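Local structure of glutathione reductase (3O0H) at residues B[329-334]-B[359-364]; B[355-360]-B[442-447]; B[374-379]-B[421-426]. The protein probably catalyses the NADPH-dependent reduction of glutathione disulfide to glutathione, using bound FAD as its redox cofactor. One frame throughout, in Å; residues are numbered along the deposited sequence.

The three contacts lie in and at the edge of the interface domain of one subunit. Contact 1 joins the FAD-binding loop to the chain that enters that domain and holds three cofactor-pocket residues. Contact 2, whose centre lies about 12 Å from that of contact 1, shares Asp359 and Leu360 with it and ties the linker to helix 432-444. In contact 3 the 374-379 and 421-426 segments pair inside the antiparallel sheet that strand 363-365 borders. Its centre is about 15 Å from that of contact 1 and about 12 Å from that of contact 2, and the Val374 side chain is about 14 Å from a bound FAD. Contacts 1 and 2 reach the second subunit.

Contact 1. Residues B[329-334]-B[359-364]; sequences GHIQLT and DLITTA. With FAD (flavin-adenine dinucleotide), chain H.
Ile331, whose side chain packs on Ile361 and Thr363, has its carbonyl O held by His330 ND1 at 2.7 Å. That oxygen lies close to the imidazole plane, whereas the nitrogen stands 35° above the carbonyl plane. Asp340 OD2 bonds the other ring nitrogen, NE2, which leaves the imidazole little freedom to rotate. Ile331 and His330 belong to the loop leading into helix 334-349 of the FAD-binding part of a pyridine nucleotide-disulphide oxidoreductase fold, and this loop faces the chain entering the interface domain.

Across this boundary the backbones stay well apart, Leu333 CA being 8.7 Å from Thr363 CA, and methyl groups bridge the gap. Leu333 does most of the touching: its CD1 is 3.7 Å from Ile361 CG2 and 3.7 Å from Thr363 CG2, so one methyl meets two partners. The Leu333 side chain runs antiparallel to that of Ile361 and lies nearly perpendicular to that of Thr363. Ile331 adds a looser layer, with CG2 at 4.1 Å from Ile361 CD1. Thr363 CG2 can meet Leu333 because it is turned anti to its own carbonyl carbon, with OG1 taking the place between backbone N and C (chi1 57°). Ile361 also rests on Val336 and on Met456 of the second subunit.

Leu333 occupies the N-cap position of helix 334-349, and Thr334 N at the start of that helix donates to FAD O2 over 3.0 Å (150° at the hydrogen). The amide end of a helix beside O2 would probably favour negative charge on the N1-C2-O2 part of the reduced flavin, as in relatives. The two Leu333 methyls divide between domain and cofactor: CD1 goes to the interface domain, and CD2 comes within 3.7 Å of FAD O2.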
loop_
_atom_site.group_PDB
_atom_site.type_symbol
_atom_site.label_atom_id
_atom_site.label_comp_id
_atom_site.label_asym_id
_atom_site.label_seq_id
_atom_site.Cartn_x
_atom_site.Cartn_y
_atom_site.Cartn_z
ATOM N N GLY B 329 0.622 -30.583 -4.250
ATOM C CA GLY B 329 -0.463 -30.399 -5.195
ATOM C C GLY B 329 -1.389 -29.221 -4.951
ATOM O O GLY B 329 -2.290 -28.962 -5.745
ATOM N N HIS B 330 -1.206 -28.525 -3.847
ATOM C CA HIS B 330 -2.034 -27.328 -3.608
ATOM C C HIS B 330 -1.472 -26.121 -4.362
ATOM O O HIS B 330 -0.498 -26.235 -5.096
ATOM C CB HIS B 330 -2.160 -27.031 -2.131
ATOM C CG HIS B 330 -0.855 -26.768 -1.444
ATOM N ND1 HIS B 330 0.019 -25.788 -1.866
ATOM C CD2 HIS B 330 -0.317 -27.302 -0.328
ATOM C CE1 HIS B 330 1.061 -25.758 -1.052
ATOM N NE2 HIS B 330 0.879 -26.658 -0.104
ATOM N N ILE B 331 -2.125 -24.966 -4.188
ATOM C CA ILE B 331 -1.731 -23.727 -4.890
ATOM C C ILE B 331 -0.242 -23.498 -4.663
ATOM O O ILE B 331 0.282 -23.677 -3.551
ATOM C CB ILE B 331 -2.612 -22.511 -4.404
ATOM C CG1 ILE B 331 -2.377 -21.255 -5.255
ATOM C CG2 ILE B 331 -2.402 -22.218 -2.935
ATOM C CD1 ILE B 331 -3.497 -20.236 -5.118
ATOM N N GLN B 332 0.438 -23.071 -5.715
ATOM C CA GLN B 332 1.872 -22.998 -5.698
ATOM C C GLN B 332 2.298 -21.585 -5.305
ATOM O O GLN B 332 2.416 -20.678 -6.162
ATOM C CB GLN B 332 2.392 -23.380 -7.086
ATOM C CG GLN B 332 2.105 -24.822 -7.457
ATOM C CD GLN B 332 2.449 -25.150 -8.903
ATOM O OE1 GLN B 332 3.019 -24.323 -9.641
ATOM N NE2 GLN B 332 2.152 -26.368 -9.303
ATOM N N LEU B 333 2.521 -21.411 -4.010
ATOM C CA LEU B 333 2.899 -20.124 -3.429
ATOM C C LEU B 333 3.923 -20.337 -2.330
ATOM O O LEU B 333 3.848 -21.283 -1.500
ATOM C CB LEU B 333 1.669 -19.396 -2.832
ATOM C CG LEU B 333 0.507 -19.003 -3.750
ATOM C CD1 LEU B 333 -0.790 -18.693 -2.938
ATOM C CD2 LEU B 333 0.816 -17.854 -4.756
ATOM N N THR B 334 4.866 -19.420 -2.256
ATOM C CA THR B 334 5.892 -19.531 -1.270
ATOM C C THR B 334 5.336 -19.432 0.165
ATOM O O THR B 334 5.715 -20.211 1.011
ATOM C CB THR B 334 6.996 -18.519 -1.521
ATOM O OG1 THR B 334 7.896 -19.069 -2.504
ATOM C CG2 THR B 334 7.770 -18.208 -0.217
ATOM N N ASP B 359 -7.825 -21.494 3.259
ATOM C CA ASP B 359 -8.968 -20.629 2.996
ATOM C C ASP B 359 -8.548 -19.168 2.984
ATOM O O ASP B 359 -7.710 -18.743 3.803
ATOM C CB ASP B 359 -10.041 -20.867 4.066
ATOM C CG ASP B 359 -10.616 -22.273 3.986
ATOM O OD1 ASP B 359 -10.516 -22.869 2.874
ATOM O OD2 ASP B 359 -11.150 -22.783 5.017
ATOM N N LEU B 360 -9.168 -18.415 2.063
ATOM C CA LEU B 360 -9.048 -16.966 1.955
ATOM C C LEU B 360 -7.585 -16.526 1.804
ATOM O O LEU B 360 -7.151 -15.535 2.396
ATOM C CB LEU B 360 -9.739 -16.267 3.134
ATOM C CG LEU B 360 -11.280 -16.327 3.204
ATOM C CD1 LEU B 360 -11.882 -15.824 4.562
ATOM C CD2 LEU B 360 -11.811 -15.500 2.065
ATOM N N ILE B 361 -6.842 -17.265 1.003
ATOM C CA ILE B 361 -5.475 -16.880 0.647
ATOM C C ILE B 361 -5.490 -15.716 -0.358
ATOM O O ILE B 361 -6.135 -15.796 -1.404
ATOM C CB ILE B 361 -4.685 -18.065 0.029
ATOM C CG1 ILE B 361 -4.596 -19.239 1.021
ATOM C CG2 ILE B 361 -3.234 -17.584 -0.409
ATOM C CD1 ILE B 361 -3.988 -20.512 0.404
ATOM N N THR B 362 -4.840 -14.621 0.003
ATOM C CA THR B 362 -4.635 -13.511 -0.888
ATOM C C THR B 362 -3.519 -13.812 -1.846
ATOM O O THR B 362 -2.489 -14.381 -1.471
ATOM C CB THR B 362 -4.268 -12.226 -0.101
ATOM O OG1 THR B 362 -5.268 -12.000 0.885
ATOM C CG2 THR B 362 -4.165 -11.007 -1.041
ATOM N N THR B 363 -3.728 -13.440 -3.101
ATOM C CA THR B 363 -2.743 -13.577 -4.132
ATOM C C THR B 363 -2.534 -12.273 -4.874
ATOM O O THR B 363 -3.399 -11.408 -4.883
ATOM C CB THR B 363 -3.021 -14.753 -5.108
ATOM O OG1 THR B 363 -4.297 -14.629 -5.721
ATOM C CG2 THR B 363 -2.978 -16.077 -4.354
ATOM N N ALA B 364 -1.316 -12.123 -5.400
ATOM C CA ALA B 364 -0.936 -10.964 -6.202
ATOM C C ALA B 364 -0.462 -11.429 -7.564
ATOM O O ALA B 364 0.023 -12.545 -7.696
ATOM C CB ALA B 364 0.168 -10.150 -5.476
HETATM P PA FAD H . 10.878 -25.004 -4.133
HETATM O O1A FAD H . 10.678 -25.061 -5.617
HETATM O O2A FAD H . 11.102 -23.619 -3.591
HETATM O O5B FAD H . 12.071 -25.944 -3.639
HETATM C C5B FAD H . 12.282 -27.264 -4.094
HETATM C C4B FAD H . 13.782 -27.472 -4.052
HETATM O O4B FAD H . 14.111 -28.850 -4.145
HETATM C C3B FAD H . 14.536 -26.773 -5.178
HETATM O O3B FAD H . 15.596 -25.975 -4.640
HETATM C C2B FAD H . 15.093 -27.905 -6.021
HETATM O O2B FAD H . 16.350 -27.568 -6.558
HETATM C C1B FAD H . 15.248 -29.023 -5.047
HETATM N N9A FAD H . 15.049 -30.425 -5.449
HETATM C C8A FAD H . 14.003 -30.960 -6.141
HETATM N N7A FAD H . 14.148 -32.294 -6.160
HETATM C C5A FAD H . 15.288 -32.595 -5.471
HETATM C C6A FAD H . 15.877 -33.776 -5.106
HETATM N N6A FAD H . 15.397 -34.973 -5.478
HETATM N N1A FAD H . 17.030 -33.745 -4.360
HETATM C C2A FAD H . 17.544 -32.536 -3.955
HETATM N N3A FAD H . 16.946 -31.365 -4.284
HETATM C C4A FAD H . 15.811 -31.427 -4.993
HETATM N N1 FAD H . 5.099 -17.713 -5.349
HETATM C C2 FAD H . 4.623 -16.651 -4.608
HETATM O O2 FAD H . 4.090 -16.801 -3.478
HETATM N N3 FAD H . 4.735 -15.410 -5.098
HETATM C C4 FAD H . 5.346 -15.136 -6.311
HETATM O O4 FAD H . 5.434 -13.948 -6.647
HETATM C C4X FAD H . 5.830 -16.203 -7.068
HETATM N N5 FAD H . 6.460 -16.002 -8.266
HETATM C C5X FAD H . 6.960 -17.108 -8.954
HETATM C C6 FAD H . 7.577 -16.883 -10.172
HETATM C C7 FAD H . 8.108 -17.941 -10.897
HETATM C C7M FAD H . 8.789 -17.641 -12.221
HETATM C C8 FAD H . 8.024 -19.226 -10.397
HETATM C C8M FAD H . 8.559 -20.403 -11.187
HETATM C C9 FAD H . 7.382 -19.462 -9.187
HETATM C C9A FAD H . 6.841 -18.395 -8.463
HETATM N N10 FAD H . 6.201 -18.575 -7.248
HETATM C C10 FAD H . 5.724 -17.493 -6.552
HETATM C "C1'" FAD H . 6.014 -19.913 -6.650
HETATM C "C2'" FAD H . 7.043 -20.270 -5.607
HETATM O "O2'" FAD H . 8.321 -20.266 -6.214
HETATM C "C3'" FAD H . 6.721 -21.646 -5.086
HETATM O "O3'" FAD H . 5.363 -21.800 -4.714
HETATM C "C4'" FAD H . 7.671 -22.021 -3.969
HETATM O "O4'" FAD H . 9.011 -21.904 -4.456
HETATM C "C5'" FAD H . 7.437 -23.457 -3.516
HETATM O "O5'" FAD H . 8.303 -23.783 -2.406
HETATM P P FAD H . 8.714 -25.328 -2.265
HETATM O O1P FAD H . 9.470 -25.533 -0.971
HETATM O O2P FAD H . 7.481 -26.195 -2.399
HETATM O O3P FAD H . 9.585 -25.734 -3.525
#

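Contact 2. Residues B[355-360]-B[442-447]; sequences TPDYDL and SLKGKL
Lys444 places CG anti to its backbone N (chi1 -164°), bends at chi2 (69°) and then runs extended, which carries NZ to Asp357 and Asp359. The lysine and the Asp357 side chain point at each other from the two segments and form a salt bridge, with NZ 2.8 Å from Asp357 OD2. The ammonium sits on the syn side of that oxygen, 31° out of the carboxylate plane. A second bond runs from NZ to Asp359 O at 2.9 Å, the nitrogen standing well above the carbonyl plane.

Asp357 OD1 meanwhile accepts Asp359 N at 3.0 Å, nearly along its C-O axis. This is an Asx turn, and with both oxygens engaged the carboxylate has its rotation fixed. The other segment ends helix 432-444 with a Schellman motif, in which Lys446 N returns to Leu443 O (2.9 Å) and Leu447 N to Ser442 O, with positive phi at Lys446.

Leu360 lies against this helix end. Its CD1 is 3.6 Å from Leu443 O and 3.9 Å from Lys446 CE, so the methyl meets the aliphatic part of Lys446. Beside these contacts the helix faces the dimer partner, and Lys444 also packs on Thr455 of the second subunit.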
loop_
_atom_site.group_PDB
_atom_site.type_symbol
_atom_site.label_atom_id
_atom_site.label_comp_id
_atom_site.label_asym_id
_atom_site.label_seq_id
_atom_site.Cartn_x
_atom_site.Cartn_y
_atom_site.Cartn_z
ATOM N N THR B 355 -3.205 -27.756 11.837
ATOM C CA THR B 355 -3.614 -28.249 10.530
ATOM C C THR B 355 -3.506 -27.066 9.556
ATOM O O THR B 355 -3.763 -25.938 9.965
ATOM C CB THR B 355 -5.041 -28.783 10.592
ATOM O OG1 THR B 355 -5.291 -29.548 9.415
ATOM C CG2 THR B 355 -6.068 -27.647 10.702
ATOM N N PRO B 356 -3.125 -27.318 8.289
ATOM C CA PRO B 356 -2.975 -26.170 7.404
ATOM C C PRO B 356 -4.316 -25.545 7.038
ATOM O O PRO B 356 -5.372 -26.187 7.122
ATOM C CB PRO B 356 -2.293 -26.760 6.168
ATOM C CG PRO B 356 -2.699 -28.254 6.202
ATOM C CD PRO B 356 -2.725 -28.587 7.639
ATOM N N ASP B 357 -4.260 -24.268 6.686
ATOM C CA ASP B 357 -5.437 -23.483 6.397
ATOM C C ASP B 357 -5.225 -22.780 5.060
ATOM O O ASP B 357 -4.409 -21.835 4.962
ATOM C CB ASP B 357 -5.620 -22.445 7.478
ATOM C CG ASP B 357 -6.795 -21.513 7.213
ATOM O OD1 ASP B 357 -7.500 -21.665 6.188
ATOM O OD2 ASP B 357 -6.982 -20.603 8.033
ATOM N N TYR B 358 -5.936 -23.255 4.040
ATOM C CA TYR B 358 -5.799 -22.735 2.688
ATOM C C TYR B 358 -7.045 -21.919 2.280
ATOM O O TYR B 358 -7.287 -21.669 1.095
ATOM C CB TYR B 358 -5.537 -23.881 1.680
ATOM C CG TYR B 358 -4.347 -24.823 1.999
ATOM C CD1 TYR B 358 -3.118 -24.334 2.478
ATOM C CD2 TYR B 358 -4.456 -26.208 1.798
ATOM C CE1 TYR B 358 -2.045 -25.219 2.783
ATOM C CE2 TYR B 358 -3.372 -27.101 2.110
ATOM C CZ TYR B 358 -2.159 -26.584 2.574
ATOM O OH TYR B 358 -1.100 -27.426 2.910
ATOM N N ASP B 359 -7.825 -21.494 3.259
ATOM C CA ASP B 359 -8.968 -20.629 2.996
ATOM C C ASP B 359 -8.548 -19.168 2.984
ATOM O O ASP B 359 -7.710 -18.743 3.803
ATOM C CB ASP B 359 -10.041 -20.867 4.066
ATOM C CG ASP B 359 -10.616 -22.273 3.986
ATOM O OD1 ASP B 359 -10.516 -22.869 2.874
ATOM O OD2 ASP B 359 -11.150 -22.783 5.017
ATOM N N LEU B 360 -9.168 -18.415 2.063
ATOM C CA LEU B 360 -9.048 -16.966 1.955
ATOM C C LEU B 360 -7.585 -16.526 1.804
ATOM O O LEU B 360 -7.151 -15.535 2.396
ATOM C CB LEU B 360 -9.739 -16.267 3.134
ATOM C CG LEU B 360 -11.280 -16.327 3.204
ATOM C CD1 LEU B 360 -11.882 -15.824 4.562
ATOM C CD2 LEU B 360 -11.811 -15.500 2.065
ATOM N N SER B 442 -8.743 -8.245 7.011
ATOM C CA SER B 442 -10.121 -7.940 7.323
ATOM C C SER B 442 -11.057 -9.064 6.883
ATOM O O SER B 442 -11.950 -9.444 7.636
ATOM C CB SER B 442 -10.498 -6.600 6.709
ATOM O OG SER B 442 -9.702 -5.572 7.312
ATOM N N LEU B 443 -10.838 -9.621 5.694
ATOM C CA LEU B 443 -11.642 -10.750 5.197
ATOM C C LEU B 443 -11.414 -12.034 6.023
ATOM O O LEU B 443 -12.378 -12.758 6.326
ATOM C CB LEU B 443 -11.452 -11.018 3.709
ATOM C CG LEU B 443 -12.403 -10.252 2.774
ATOM C CD1 LEU B 443 -12.167 -8.795 2.905
ATOM C CD2 LEU B 443 -12.273 -10.666 1.330
ATOM N N LYS B 444 -10.172 -12.297 6.430
ATOM C CA LYS B 444 -9.890 -13.433 7.343
ATOM C C LYS B 444 -10.719 -13.305 8.622
ATOM O O LYS B 444 -11.140 -14.304 9.206
ATOM C CB LYS B 444 -8.371 -13.527 7.682
ATOM C CG LYS B 444 -7.961 -14.873 8.294
ATOM C CD LYS B 444 -8.057 -15.984 7.230
ATOM C CE LYS B 444 -7.564 -17.341 7.678
ATOM N NZ LYS B 444 -7.960 -18.333 6.653
ATOM N N GLY B 445 -10.912 -12.070 9.070
ATOM C CA GLY B 445 -11.703 -11.739 10.218
ATOM C C GLY B 445 -13.212 -11.747 10.015
ATOM O O GLY B 445 -13.938 -11.556 10.987
ATOM N N LYS B 446 -13.646 -11.967 8.774
ATOM C CA LYS B 446 -15.074 -11.965 8.380
ATOM C C LYS B 446 -15.757 -10.658 8.743
ATOM O O LYS B 446 -16.937 -10.613 9.075
ATOM C CB LYS B 446 -15.792 -13.161 8.973
ATOM C CG LYS B 446 -15.106 -14.482 8.604
ATOM C CD LYS B 446 -15.666 -15.121 7.386
ATOM C CE LYS B 446 -14.895 -16.415 7.028
ATOM N NZ LYS B 446 -14.933 -17.318 8.170
ATOM N N LEU B 447 -15.022 -9.565 8.620
ATOM C CA LEU B 447 -15.609 -8.275 8.929
ATOM C C LEU B 447 -16.705 -7.959 7.925
ATOM O O LEU B 447 -16.604 -8.287 6.727
ATOM C CB LEU B 447 -14.547 -7.188 8.909
ATOM C CG LEU B 447 -13.511 -7.245 10.039
ATOM C CD1 LEU B 447 -12.596 -5.995 9.950
ATOM C CD2 LEU B 447 -14.152 -7.301 11.448
#

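Contact 3. Residues B[374-379]-B[421-426]; sequences VGLSEE and IVVGAH
Backbone hydrogen bonds set the register between Val374-Leu376 and Val423-Ala425. Val374 and Ala425 form an antiparallel hydrogen-bonded pair: Val374 N reaches Ala425 O at 2.9 Å, and Ala425 N returns to Val374 O at 2.9 Å. Leu376 N then donates to Val423 O at 3.0 Å, nearly straight at the hydrogen (173°). Between them Gly375 faces Gly424 as a non-hydrogen-bonded pair, the Gly375 CA and Gly424 CA atoms only 4.2 Å apart and Gly375 at positive phi.

CA-H...O contacts accompany the pairing. Gly424 CA approaches Val374 O at 3.4 Å and, more directly, Leu376 O at 3.5 Å, while Gly375 CA meets Val423 O.

These strands belong to the antiparallel sheet of the interface domain. On the far side of strand 422-428, Val423 and Gly424 both face Val414, a classic beta bulge.

The side-chain hydrogen bond comes from His426, whose NE2 donates to Leu376 O at 2.8 Å. The oxygen lies in the plane of the imidazole, at its edge, while the nitrogen stands 45° above the carbonyl plane. Thr373 OG1 bonds ND1, so both ring nitrogens are engaged and the ring orientation is fixed. Just beyond, Ser377 is the N-cap of helix 378-384, its OG bonded to Asp380 N.

Apolar contact is lighter. A chi1 of 54° sets Val374 CG1 between backbone N and carbonyl carbon, where it meets Ala425 CB at 3.9 Å on the face covered by helix 432-444. Leu376 CD1 approaches Val423 CG2 more loosely, and Leu376 and Val423 each also touch Tyr385.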
loop_
_atom_site.group_PDB
_atom_site.type_symbol
_atom_site.label_atom_id
_atom_site.label_comp_id
_atom_site.label_asym_id
_atom_site.label_seq_id
_atom_site.Cartn_x
_atom_site.Cartn_y
_atom_site.Cartn_z
ATOM N N VAL B 374 -8.418 -11.544 -3.156
ATOM C CA VAL B 374 -8.682 -12.445 -2.017
ATOM C C VAL B 374 -10.134 -12.823 -2.021
ATOM O O VAL B 374 -10.997 -12.010 -2.300
ATOM C CB VAL B 374 -8.246 -11.778 -0.648
ATOM C CG1 VAL B 374 -8.868 -10.436 -0.440
ATOM C CG2 VAL B 374 -8.498 -12.681 0.546
ATOM N N GLY B 375 -10.413 -14.073 -1.711
ATOM C CA GLY B 375 -11.793 -14.550 -1.652
ATOM C C GLY B 375 -12.451 -14.686 -3.010
ATOM O O GLY B 375 -11.778 -14.853 -4.020
ATOM N N LEU B 376 -13.771 -14.613 -3.016
ATOM C CA LEU B 376 -14.549 -15.010 -4.177
ATOM C C LEU B 376 -14.661 -13.926 -5.236
ATOM O O LEU B 376 -15.010 -12.777 -4.942
ATOM C CB LEU B 376 -15.943 -15.395 -3.762
ATOM C CG LEU B 376 -16.055 -16.605 -2.818
ATOM C CD1 LEU B 376 -17.476 -16.745 -2.409
ATOM C CD2 LEU B 376 -15.484 -17.927 -3.459
ATOM N N SER B 377 -14.399 -14.330 -6.476
ATOM C CA SER B 377 -14.810 -13.524 -7.649
ATOM C C SER B 377 -16.293 -13.229 -7.628
ATOM O O SER B 377 -17.117 -13.932 -7.023
ATOM C CB SER B 377 -14.481 -14.266 -8.944
ATOM O OG SER B 377 -15.332 -15.415 -9.061
ATOM N N GLU B 378 -16.650 -12.167 -8.313
ATOM C CA GLU B 378 -18.024 -11.806 -8.463
ATOM C C GLU B 378 -18.882 -12.985 -8.967
ATOM O O GLU B 378 -19.955 -13.290 -8.415
ATOM C CB GLU B 378 -18.088 -10.576 -9.391
ATOM C CG GLU B 378 -19.458 -10.159 -9.734
ATOM C CD GLU B 378 -19.550 -8.744 -10.304
ATOM O OE1 GLU B 378 -18.550 -7.987 -10.350
ATOM O OE2 GLU B 378 -20.665 -8.392 -10.672
ATOM N N GLU B 379 -18.392 -13.709 -9.964
ATOM C CA GLU B 379 -19.180 -14.785 -10.557
ATOM C C GLU B 379 -19.326 -15.993 -9.588
ATOM O O GLU B 379 -20.405 -16.545 -9.427
ATOM C CB GLU B 379 -18.510 -15.239 -11.858
ATOM C CG GLU B 379 -19.111 -16.493 -12.498
ATOM C CD GLU B 379 -20.384 -16.269 -13.301
ATOM O OE1 GLU B 379 -20.915 -15.126 -13.442
ATOM O OE2 GLU B 379 -20.852 -17.299 -13.825
ATOM N N ILE B 421 -21.179 -10.013 5.344
ATOM C CA ILE B 421 -19.737 -10.313 5.312
ATOM C C ILE B 421 -19.137 -9.993 3.915
ATOM O O ILE B 421 -19.720 -10.339 2.870
ATOM C CB ILE B 421 -19.446 -11.768 5.719
ATOM C CG1 ILE B 421 -19.866 -12.027 7.183
ATOM C CG2 ILE B 421 -17.968 -12.043 5.588
ATOM C CD1 ILE B 421 -19.852 -13.508 7.621
ATOM N N VAL B 422 -17.977 -9.341 3.905
ATOM C CA VAL B 422 -17.220 -9.135 2.653
ATOM C C VAL B 422 -16.550 -10.474 2.371
ATOM O O VAL B 422 -15.705 -10.945 3.154
ATOM C CB VAL B 422 -16.168 -8.071 2.758
ATOM C CG1 VAL B 422 -15.500 -7.870 1.381
ATOM C CG2 VAL B 422 -16.768 -6.787 3.302
ATOM N N VAL B 423 -16.987 -11.100 1.281
ATOM C CA VAL B 423 -16.534 -12.422 0.884
ATOM C C VAL B 423 -15.527 -12.444 -0.246
ATOM O O VAL B 423 -14.970 -13.503 -0.554
ATOM C CB VAL B 423 -17.713 -13.315 0.480
ATOM C CG1 VAL B 423 -18.686 -13.482 1.697
ATOM C CG2 VAL B 423 -18.437 -12.780 -0.760
ATOM N N GLY B 424 -15.296 -11.302 -0.877
ATOM C CA GLY B 424 -14.265 -11.190 -1.914
ATOM C C GLY B 424 -13.809 -9.738 -2.062
ATOM O O GLY B 424 -14.594 -8.818 -1.835
ATOM N N ALA B 425 -12.547 -9.544 -2.452
ATOM C CA ALA B 425 -12.007 -8.214 -2.678
ATOM C C ALA B 425 -10.934 -8.330 -3.772
ATOM O O ALA B 425 -10.049 -9.207 -3.707
ATOM C CB ALA B 425 -11.392 -7.609 -1.369
ATOM N N HIS B 426 -11.020 -7.407 -4.733
ATOM C CA HIS B 426 -10.265 -7.442 -5.988
ATOM C C HIS B 426 -9.773 -6.054 -6.341
ATOM O O HIS B 426 -10.543 -5.104 -6.307
ATOM C CB HIS B 426 -11.153 -8.009 -7.097
ATOM C CG HIS B 426 -11.869 -9.240 -6.671
ATOM N ND1 HIS B 426 -11.221 -10.443 -6.476
ATOM C CD2 HIS B 426 -13.156 -9.432 -6.284
ATOM C CE1 HIS B 426 -12.091 -11.328 -6.026
ATOM N NE2 HIS B 426 -13.280 -10.747 -5.927
#